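PDB 2QIB: tetR-family transcriptional regulator from Streptomyces coelicolor A3, which probably binds DNA through an N-terminal helix-turn-helix domain and regulates transcription, as other TetR-family proteins do. Local coordinates for residues R148-A160 and L182-Y196. Numbering follows the deposited sequence.
Sequences RLELVVRSWISLA and LVHDFAALMAVSAAY
The W156 indole lies between F186 on one face and the methyl of A160, from its own helix, on the opposite face. F186 meets it edge to face: CD1 of F186 stands 3.5 Å from CD2 of W156, the ring planes are at 72°, and CB of F186 adds a CH-pi contact over the five-membered ring. At the indole edge, NE1 of W156 donates a hydrogen bond of 2.9 Å to the carbonyl O of L182. That oxygen still accepts the helical bond from F186 N, and its two donors arrive from opposite faces of the carbonyl plane. With CG anti to the backbone N (chi1 -179°), W156 reaches across as a knob among L182, D185, F186 and L189. Cutting this residue back to an alanine is likely to leave a gap among these four, strip L182 O of its second donor and rob the F186 edge of the ring face it points at. One end of the interface closes where CD2 of L182 packs 3.8 Å from CA of A160; toward the other, CG1 of V152 touches SE of selenomethionine M190 at 3.6 Å. The guanidinium of R148 pairs with E177 of the second subunit. Segments 148-160 and 182-194 run roughly antiparallel, their axes 9.9 Å apart at 150°, on helices 147-168 and 175-194 of the all-helical C-terminal domain, the part through which TetR-family regulators typically dimerise.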
ATOM      1  N   ARG A 148      -4.670 -17.307   2.798  1.00 18.94           N
ATOM      2  CA  ARG A 148      -3.259 -16.936   2.766  1.00 19.60           C
ATOM      3  C   ARG A 148      -2.917 -16.387   1.399  1.00 19.74           C
ATOM      4  O   ARG A 148      -2.196 -15.380   1.291  1.00 20.44           O
ATOM      5  CB  ARG A 148      -2.361 -18.121   3.121  1.00 19.75           C
ATOM      6  CG  ARG A 148      -2.323 -18.341   4.637  1.00 19.40           C
ATOM      7  CD  ARG A 148      -1.645 -19.639   5.055  1.00 19.72           C
ATOM      8  NE  ARG A 148      -1.703 -19.733   6.520  1.00 22.54           N
ATOM      9  CZ  ARG A 148      -2.786 -20.070   7.224  1.00 25.63           C
ATOM     10  NH1 ARG A 148      -3.940 -20.361   6.616  1.00 23.14           N
ATOM     11  NH2 ARG A 148      -2.722 -20.108   8.563  1.00 26.26           N
ATOM     12  N   LEU A 149      -3.468 -17.024   0.369  1.00 19.38           N
ATOM     13  CA  LEU A 149      -3.219 -16.586  -1.005  1.00 19.46           C
ATOM     14  C   LEU A 149      -3.862 -15.230  -1.252  1.00 19.34           C
ATOM     15  O   LEU A 149      -3.242 -14.337  -1.862  1.00 18.55           O
ATOM     16  CB  LEU A 149      -3.735 -17.599  -2.022  1.00 19.96           C
ATOM     17  CG  LEU A 149      -3.513 -17.174  -3.474  1.00 20.17           C
ATOM     18  CD1 LEU A 149      -2.007 -16.915  -3.793  1.00 20.52           C
ATOM     19  CD2 LEU A 149      -4.077 -18.251  -4.407  1.00 21.75           C
ATOM     20  N   GLU A 150      -5.110 -15.070  -0.806  1.00 18.40           N
ATOM     21  CA  GLU A 150      -5.775 -13.776  -0.985  1.00 18.71           C
ATOM     22  C   GLU A 150      -4.958 -12.665  -0.334  1.00 17.62           C
ATOM     23  O   GLU A 150      -4.779 -11.601  -0.922  1.00 18.63           O
ATOM     24  CB  GLU A 150      -7.191 -13.791  -0.442  1.00 19.41           C
ATOM     25  CG  GLU A 150      -7.823 -12.415  -0.526  1.00 21.66           C
ATOM     26  CD  GLU A 150      -9.300 -12.378  -0.205  1.00 28.85           C
ATOM     27  OE1 GLU A 150      -9.881 -13.443   0.119  1.00 28.68           O
ATOM     28  OE2 GLU A 150      -9.868 -11.276  -0.310  1.00 30.44           O
ATOM     29  N   LEU A 151      -4.431 -12.915   0.864  1.00 16.92           N
ATOM     30  CA  LEU A 151      -3.696 -11.848   1.567  1.00 16.72           C
ATOM     31  C   LEU A 151      -2.389 -11.516   0.838  1.00 17.36           C
ATOM     32  O   LEU A 151      -2.059 -10.332   0.652  1.00 16.45           O
ATOM     33  CB  LEU A 151      -3.428 -12.279   3.005  1.00 17.21           C
ATOM     34  CG  LEU A 151      -2.829 -11.167   3.873  1.00 18.20           C
ATOM     35  CD1 LEU A 151      -3.312 -11.193   5.335  1.00 17.62           C
ATOM     36  CD2 LEU A 151      -1.330 -11.271   3.819  1.00 17.73           C
ATOM     37  N   VAL A 152      -1.656 -12.539   0.412  1.00 16.27           N
ATOM     38  CA  VAL A 152      -0.395 -12.314  -0.309  1.00 17.12           C
ATOM     39  C   VAL A 152      -0.671 -11.498  -1.564  1.00 16.28           C
ATOM     40  O   VAL A 152       0.036 -10.513  -1.833  1.00 17.13           O
ATOM     41  CB  VAL A 152       0.337 -13.614  -0.660  1.00 16.63           C
ATOM     42  CG1 VAL A 152       1.497 -13.311  -1.622  1.00 18.63           C
ATOM     43  CG2 VAL A 152       0.835 -14.262   0.619  1.00 17.68           C
ATOM     44  N   VAL A 153      -1.697 -11.891  -2.312  1.00 16.33           N
ATOM     45  CA  VAL A 153      -1.976 -11.197  -3.591  1.00 16.11           C
ATOM     46  C   VAL A 153      -2.405  -9.748  -3.345  1.00 16.70           C
ATOM     47  O   VAL A 153      -1.859  -8.817  -3.932  1.00 16.73           O
ATOM     48  CB  VAL A 153      -2.992 -11.971  -4.446  1.00 16.40           C
ATOM     49  CG1 VAL A 153      -3.385 -11.137  -5.708  1.00 18.08           C
ATOM     50  CG2 VAL A 153      -2.439 -13.364  -4.828  1.00 15.11           C
ATOM     51  N   ARG A 154      -3.376  -9.531  -2.453  1.00 15.51           N
ATOM     52  CA  ARG A 154      -3.833  -8.169  -2.227  1.00 15.74           C
ATOM     53  C   ARG A 154      -2.725  -7.307  -1.611  1.00 14.84           C
ATOM     54  O   ARG A 154      -2.603  -6.102  -1.931  1.00 15.78           O
ATOM     55  CB  ARG A 154      -5.097  -8.192  -1.391  1.00 16.95           C
ATOM     56  CG  ARG A 154      -6.267  -8.908  -2.087  1.00 17.19           C
ATOM     57  CD  ARG A 154      -7.574  -8.369  -1.496  1.00 22.33           C
ATOM     58  NE  ARG A 154      -8.775  -9.013  -2.035  1.00 23.48           N
ATOM     59  CZ  ARG A 154      -9.455  -8.602  -3.112  1.00 25.57           C
ATOM     60  NH1 ARG A 154      -9.053  -7.563  -3.843  1.00 25.26           N
ATOM     61  NH2 ARG A 154     -10.571  -9.227  -3.458  1.00 25.27           N
ATOM     62  N   SER A 155      -1.904  -7.901  -0.750  1.00 15.78           N
ATOM     63  CA  SER A 155      -0.837  -7.113  -0.105  1.00 16.17           C
ATOM     64  C   SER A 155       0.252  -6.780  -1.151  1.00 16.21           C
ATOM     65  O   SER A 155       0.851  -5.676  -1.090  1.00 16.66           O
ATOM     66  CB  SER A 155      -0.234  -7.823   1.121  1.00 16.68           C
ATOM     67  OG  SER A 155       0.446  -8.986   0.735  1.00 19.39           O
ATOM     68  N   TRP A 156       0.435  -7.663  -2.137  1.00 15.24           N
ATOM     69  CA  TRP A 156       1.371  -7.373  -3.238  1.00 14.26           C
ATOM     70  C   TRP A 156       0.855  -6.217  -4.095  1.00 15.19           C
ATOM     71  O   TRP A 156       1.623  -5.355  -4.496  1.00 15.45           O
ATOM     72  CB  TRP A 156       1.636  -8.576  -4.121  1.00 15.51           C
ATOM     73  CG  TRP A 156       2.624  -8.240  -5.208  1.00 15.15           C
ATOM     74  CD1 TRP A 156       4.001  -8.272  -5.153  1.00 15.32           C
ATOM     75  CD2 TRP A 156       2.284  -7.767  -6.510  1.00 13.07           C
ATOM     76  NE1 TRP A 156       4.534  -7.869  -6.399  1.00 15.99           N
ATOM     77  CE2 TRP A 156       3.494  -7.535  -7.216  1.00 14.21           C
ATOM     78  CE3 TRP A 156       1.057  -7.493  -7.152  1.00 15.24           C
ATOM     79  CZ2 TRP A 156       3.502  -7.076  -8.543  1.00 16.09           C
ATOM     80  CZ3 TRP A 156       1.083  -7.042  -8.499  1.00 16.43           C
ATOM     81  CH2 TRP A 156       2.300  -6.825  -9.149  1.00 14.75           C
ATOM     82  N   ILE A 157      -0.436  -6.228  -4.380  1.00 14.37           N
ATOM     83  CA  ILE A 157      -1.074  -5.101  -5.113  1.00 15.19           C
ATOM     84  C   ILE A 157      -0.812  -3.785  -4.365  1.00 15.13           C
ATOM     85  O   ILE A 157      -0.413  -2.803  -4.970  1.00 16.18           O
ATOM     86  CB  ILE A 157      -2.583  -5.343  -5.347  1.00 15.53           C
ATOM     87  CG1 ILE A 157      -2.763  -6.523  -6.328  1.00 15.10           C
ATOM     88  CG2 ILE A 157      -3.275  -4.042  -5.860  1.00 16.74           C
ATOM     89  CD1 ILE A 157      -4.184  -7.125  -6.344  1.00 16.68           C
ATOM     90  N   SER A 158      -0.949  -3.767  -3.037  1.00 15.61           N
ATOM     91  CA  SER A 158      -0.598  -2.557  -2.244  1.00 16.78           C
ATOM     92  C   SER A 158       0.888  -2.194  -2.369  1.00 16.07           C
ATOM     93  O   SER A 158       1.253  -1.010  -2.443  1.00 15.57           O
ATOM     94  CB  SER A 158      -0.958  -2.763  -0.767  1.00 17.43           C
ATOM     95  OG  SER A 158      -2.372  -3.022  -0.627  1.00 20.65           O
ATOM     96  N   LEU A 159       1.743  -3.217  -2.362  1.00 14.28           N
ATOM     97  CA  LEU A 159       3.189  -3.047  -2.523  1.00 14.93           C
ATOM     98  C   LEU A 159       3.489  -2.388  -3.897  1.00 15.38           C
ATOM     99  O   LEU A 159       4.359  -1.487  -4.009  1.00 15.67           O
ATOM    100  CB  LEU A 159       3.901  -4.420  -2.452  1.00 14.61           C
ATOM    101  CG  LEU A 159       5.422  -4.283  -2.508  1.00 13.92           C
ATOM    102  CD1 LEU A 159       5.917  -3.672  -1.179  1.00 15.94           C
ATOM    103  CD2 LEU A 159       6.004  -5.671  -2.694  1.00 16.09           C
ATOM    104  N   ALA A 160       2.813  -2.881  -4.939  1.00 16.19           N
ATOM    105  CA  ALA A 160       3.005  -2.351  -6.294  1.00 15.97           C
ATOM    106  C   ALA A 160       2.517  -0.891  -6.438  1.00 15.99           C
ATOM    107  O   ALA A 160       3.173  -0.076  -7.107  1.00 15.40           O
ATOM    108  CB  ALA A 160       2.335  -3.256  -7.336  1.00 15.63           C
ATOM    109  N   LEU A 182       9.521  -5.741  -8.481  1.00 13.43           N
ATOM    110  CA  LEU A 182       8.146  -6.110  -8.105  1.00 14.74           C
ATOM    111  C   LEU A 182       7.821  -7.582  -8.469  1.00 13.94           C
ATOM    112  O   LEU A 182       7.096  -8.268  -7.710  1.00 14.70           O
ATOM    113  CB  LEU A 182       7.130  -5.173  -8.757  1.00 12.88           C
ATOM    114  CG  LEU A 182       7.054  -3.860  -7.964  1.00 15.22           C
ATOM    115  CD1 LEU A 182       6.315  -2.819  -8.780  1.00 15.42           C
ATOM    116  CD2 LEU A 182       6.404  -4.004  -6.534  1.00 17.02           C
ATOM    117  N   VAL A 183       8.367  -8.053  -9.594  1.00 14.03           N
ATOM    118  CA  VAL A 183       8.208  -9.458  -9.975  1.00 14.21           C
ATOM    119  C   VAL A 183       8.901 -10.377  -8.957  1.00 15.18           C
ATOM    120  O   VAL A 183       8.275 -11.335  -8.444  1.00 15.06           O
ATOM    121  CB  VAL A 183       8.717  -9.733 -11.414  1.00 14.95           C
ATOM    122  CG1 VAL A 183       8.587 -11.247 -11.741  1.00 15.85           C
ATOM    123  CG2 VAL A 183       7.905  -8.876 -12.374  1.00 17.20           C
ATOM    124  N   HIS A 184      10.161 -10.072  -8.622  1.00 14.03           N
ATOM    125  CA  HIS A 184      10.847 -10.832  -7.583  1.00 15.10           C
ATOM    126  C   HIS A 184      10.138 -10.737  -6.231  1.00 15.24           C
ATOM    127  O   HIS A 184      10.037 -11.736  -5.526  1.00 14.40           O
ATOM    128  CB  HIS A 184      12.255 -10.324  -7.423  1.00 16.15           C
ATOM    129  CG  HIS A 184      13.144 -10.664  -8.579  1.00 17.06           C
ATOM    130  ND1 HIS A 184      13.083 -11.882  -9.234  1.00 20.68           N
ATOM    131  CD2 HIS A 184      14.158  -9.972  -9.154  1.00 21.43           C
ATOM    132  CE1 HIS A 184      14.024 -11.920 -10.165  1.00 24.87           C
ATOM    133  NE2 HIS A 184      14.675 -10.766 -10.153  1.00 20.99           N
ATOM    134  N   ASP A 185       9.642  -9.544  -5.890  1.00 15.12           N
ATOM    135  CA  ASP A 185       8.893  -9.343  -4.633  1.00 14.83           C
ATOM    136  C   ASP A 185       7.696 -10.285  -4.550  1.00 15.76           C
ATOM    137  O   ASP A 185       7.428 -10.822  -3.503  1.00 15.84           O
ATOM    138  CB  ASP A 185       8.370  -7.921  -4.530  1.00 14.27           C
ATOM    139  CG  ASP A 185       9.485  -6.899  -4.250  1.00 15.08           C
ATOM    140  OD1 ASP A 185      10.576  -7.316  -3.805  1.00 15.18           O
ATOM    141  OD2 ASP A 185       9.235  -5.668  -4.459  1.00 15.06           O
ATOM    142  N   PHE A 186       6.997 -10.485  -5.661  1.00 15.71           N
ATOM    143  CA  PHE A 186       5.823 -11.349  -5.673  1.00 16.45           C
ATOM    144  C   PHE A 186       6.267 -12.776  -5.302  1.00 16.00           C
ATOM    145  O   PHE A 186       5.673 -13.408  -4.442  1.00 15.76           O
ATOM    146  CB  PHE A 186       5.149 -11.312  -7.076  1.00 17.22           C
ATOM    147  CG  PHE A 186       3.764 -11.967  -7.106  1.00 18.89           C
ATOM    148  CD1 PHE A 186       2.611 -11.197  -7.122  1.00 26.03           C
ATOM    149  CD2 PHE A 186       3.658 -13.363  -7.173  1.00 22.64           C
ATOM    150  CE1 PHE A 186       1.315 -11.799  -7.122  1.00 25.71           C
ATOM    151  CE2 PHE A 186       2.395 -13.990  -7.189  1.00 23.83           C
ATOM    152  CZ  PHE A 186       1.223 -13.204  -7.165  1.00 24.88           C
ATOM    153  N   ALA A 187       7.293 -13.295  -5.991  1.00 15.93           N
ATOM    154  CA  ALA A 187       7.823 -14.654  -5.683  1.00 16.08           C
ATOM    155  C   ALA A 187       8.221 -14.748  -4.202  1.00 16.93           C
ATOM    156  O   ALA A 187       7.893 -15.726  -3.481  1.00 16.72           O
ATOM    157  CB  ALA A 187       9.022 -14.943  -6.591  1.00 17.65           C
ATOM    158  N   ALA A 188       8.927 -13.726  -3.735  1.00 16.36           N
ATOM    159  CA  ALA A 188       9.434 -13.759  -2.363  1.00 17.44           C
ATOM    160  C   ALA A 188       8.326 -13.711  -1.306  1.00 18.04           C
ATOM    161  O   ALA A 188       8.381 -14.476  -0.337  1.00 17.43           O
ATOM    162  CB  ALA A 188      10.489 -12.658  -2.142  1.00 18.18           C
ATOM    163  N   LEU A 189       7.332 -12.855  -1.506  1.00 16.55           N
ATOM    164  CA  LEU A 189       6.162 -12.800  -0.604  1.00 17.64           C
ATOM    165  C   LEU A 189       5.441 -14.143  -0.577  1.00 17.93           C
ATOM    166  O   LEU A 189       5.073 -14.618   0.483  1.00 17.75           O
ATOM    167  CB  LEU A 189       5.190 -11.672  -0.965  1.00 18.57           C
ATOM    168  CG  LEU A 189       5.816 -10.279  -0.802  1.00 20.92           C
ATOM    169  CD1 LEU A 189       4.878  -9.211  -1.316  1.00 23.68           C
ATOM    170  CD2 LEU A 189       6.242  -9.975   0.655  1.00 21.73           C
HETATM  171  N   MSE A 190       5.268 -14.765  -1.743  1.00 17.54           N
HETATM  172  CA  MSE A 190       4.626 -16.069  -1.781  1.00 19.43           C
HETATM  173  C   MSE A 190       5.485 -17.108  -1.073  1.00 18.75           C
HETATM  174  O   MSE A 190       4.970 -17.947  -0.335  1.00 19.79           O
HETATM  175  CB  MSE A 190       4.375 -16.498  -3.221  1.00 19.95           C
HETATM  176  CG  MSE A 190       3.554 -15.474  -3.965  1.00 25.61           C
HETATM  177 SE   MSE A 190       1.691 -16.003  -3.945  1.00 51.60          SE
HETATM  178  CE  MSE A 190       2.098 -17.434  -5.294  1.00 37.61           C
ATOM    179  N   ALA A 191       6.794 -17.083  -1.307  1.00 18.40           N
ATOM    180  CA  ALA A 191       7.686 -18.041  -0.644  1.00 17.92           C
ATOM    181  C   ALA A 191       7.684 -17.915   0.885  1.00 18.14           C
ATOM    182  O   ALA A 191       7.778 -18.923   1.597  1.00 19.05           O
ATOM    183  CB  ALA A 191       9.080 -17.908  -1.152  1.00 18.73           C
ATOM    184  N   VAL A 192       7.608 -16.691   1.383  1.00 17.79           N
ATOM    185  CA  VAL A 192       7.554 -16.464   2.827  1.00 18.39           C
ATOM    186  C   VAL A 192       6.301 -17.131   3.403  1.00 18.32           C
ATOM    187  O   VAL A 192       6.379 -17.854   4.401  1.00 19.96           O
ATOM    188  CB  VAL A 192       7.617 -14.950   3.187  1.00 17.45           C
ATOM    189  CG1 VAL A 192       7.263 -14.718   4.642  1.00 19.62           C
ATOM    190  CG2 VAL A 192       9.027 -14.424   2.905  1.00 17.03           C
ATOM    191  N   SER A 193       5.162 -16.920   2.751  1.00 18.32           N
ATOM    192  CA  SER A 193       3.900 -17.498   3.209  1.00 19.88           C
ATOM    193  C   SER A 193       3.941 -19.029   3.141  1.00 20.93           C
ATOM    194  O   SER A 193       3.420 -19.701   4.014  1.00 21.66           O
ATOM    195  CB  SER A 193       2.737 -16.994   2.381  1.00 20.47           C
ATOM    196  OG  SER A 193       1.505 -17.540   2.835  1.00 21.61           O
ATOM    197  N   ALA A 194       4.543 -19.568   2.093  1.00 22.34           N
ATOM    198  CA  ALA A 194       4.676 -21.040   1.937  1.00 23.87           C
ATOM    199  C   ALA A 194       5.236 -21.755   3.179  1.00 25.77           C
ATOM    200  O   ALA A 194       4.983 -22.967   3.387  1.00 27.12           O
ATOM    201  CB  ALA A 194       5.524 -21.352   0.711  1.00 23.44           C
ATOM    202  N   ALA A 195       5.976 -21.028   4.019  1.00 26.89           N
ATOM    203  CA  ALA A 195       6.538 -21.620   5.247  1.00 27.95           C
ATOM    204  C   ALA A 195       5.493 -22.124   6.256  1.00 28.99           C
ATOM    205  O   ALA A 195       5.758 -23.020   7.052  1.00 29.92           O
ATOM    206  CB  ALA A 195       7.510 -20.628   5.918  1.00 28.22           C
ATOM    207  N   TYR A 196       4.300 -21.554   6.213  1.00 29.75           N
ATOM    208  CA  TYR A 196       3.310 -21.760   7.257  1.00 31.06           C
ATOM    209  C   TYR A 196       2.180 -22.639   6.794  1.00 31.16           C
ATOM    210  O   TYR A 196       1.270 -22.930   7.579  1.00 31.79           O
ATOM    211  CB  TYR A 196       2.728 -20.396   7.662  1.00 31.32           C
ATOM    212  CG  TYR A 196       3.809 -19.383   7.968  1.00 32.30           C
ATOM    213  CD1 TYR A 196       4.681 -19.576   9.045  1.00 32.01           C
ATOM    214  CD2 TYR A 196       3.984 -18.246   7.160  1.00 31.78           C
ATOM    215  CE1 TYR A 196       5.698 -18.661   9.327  1.00 34.80           C
ATOM    216  CE2 TYR A 196       5.002 -17.320   7.432  1.00 33.26           C
ATOM    217  CZ  TYR A 196       5.853 -17.535   8.519  1.00 34.23           C
ATOM    218  OH  TYR A 196       6.869 -16.646   8.808  1.00 35.03           O
TER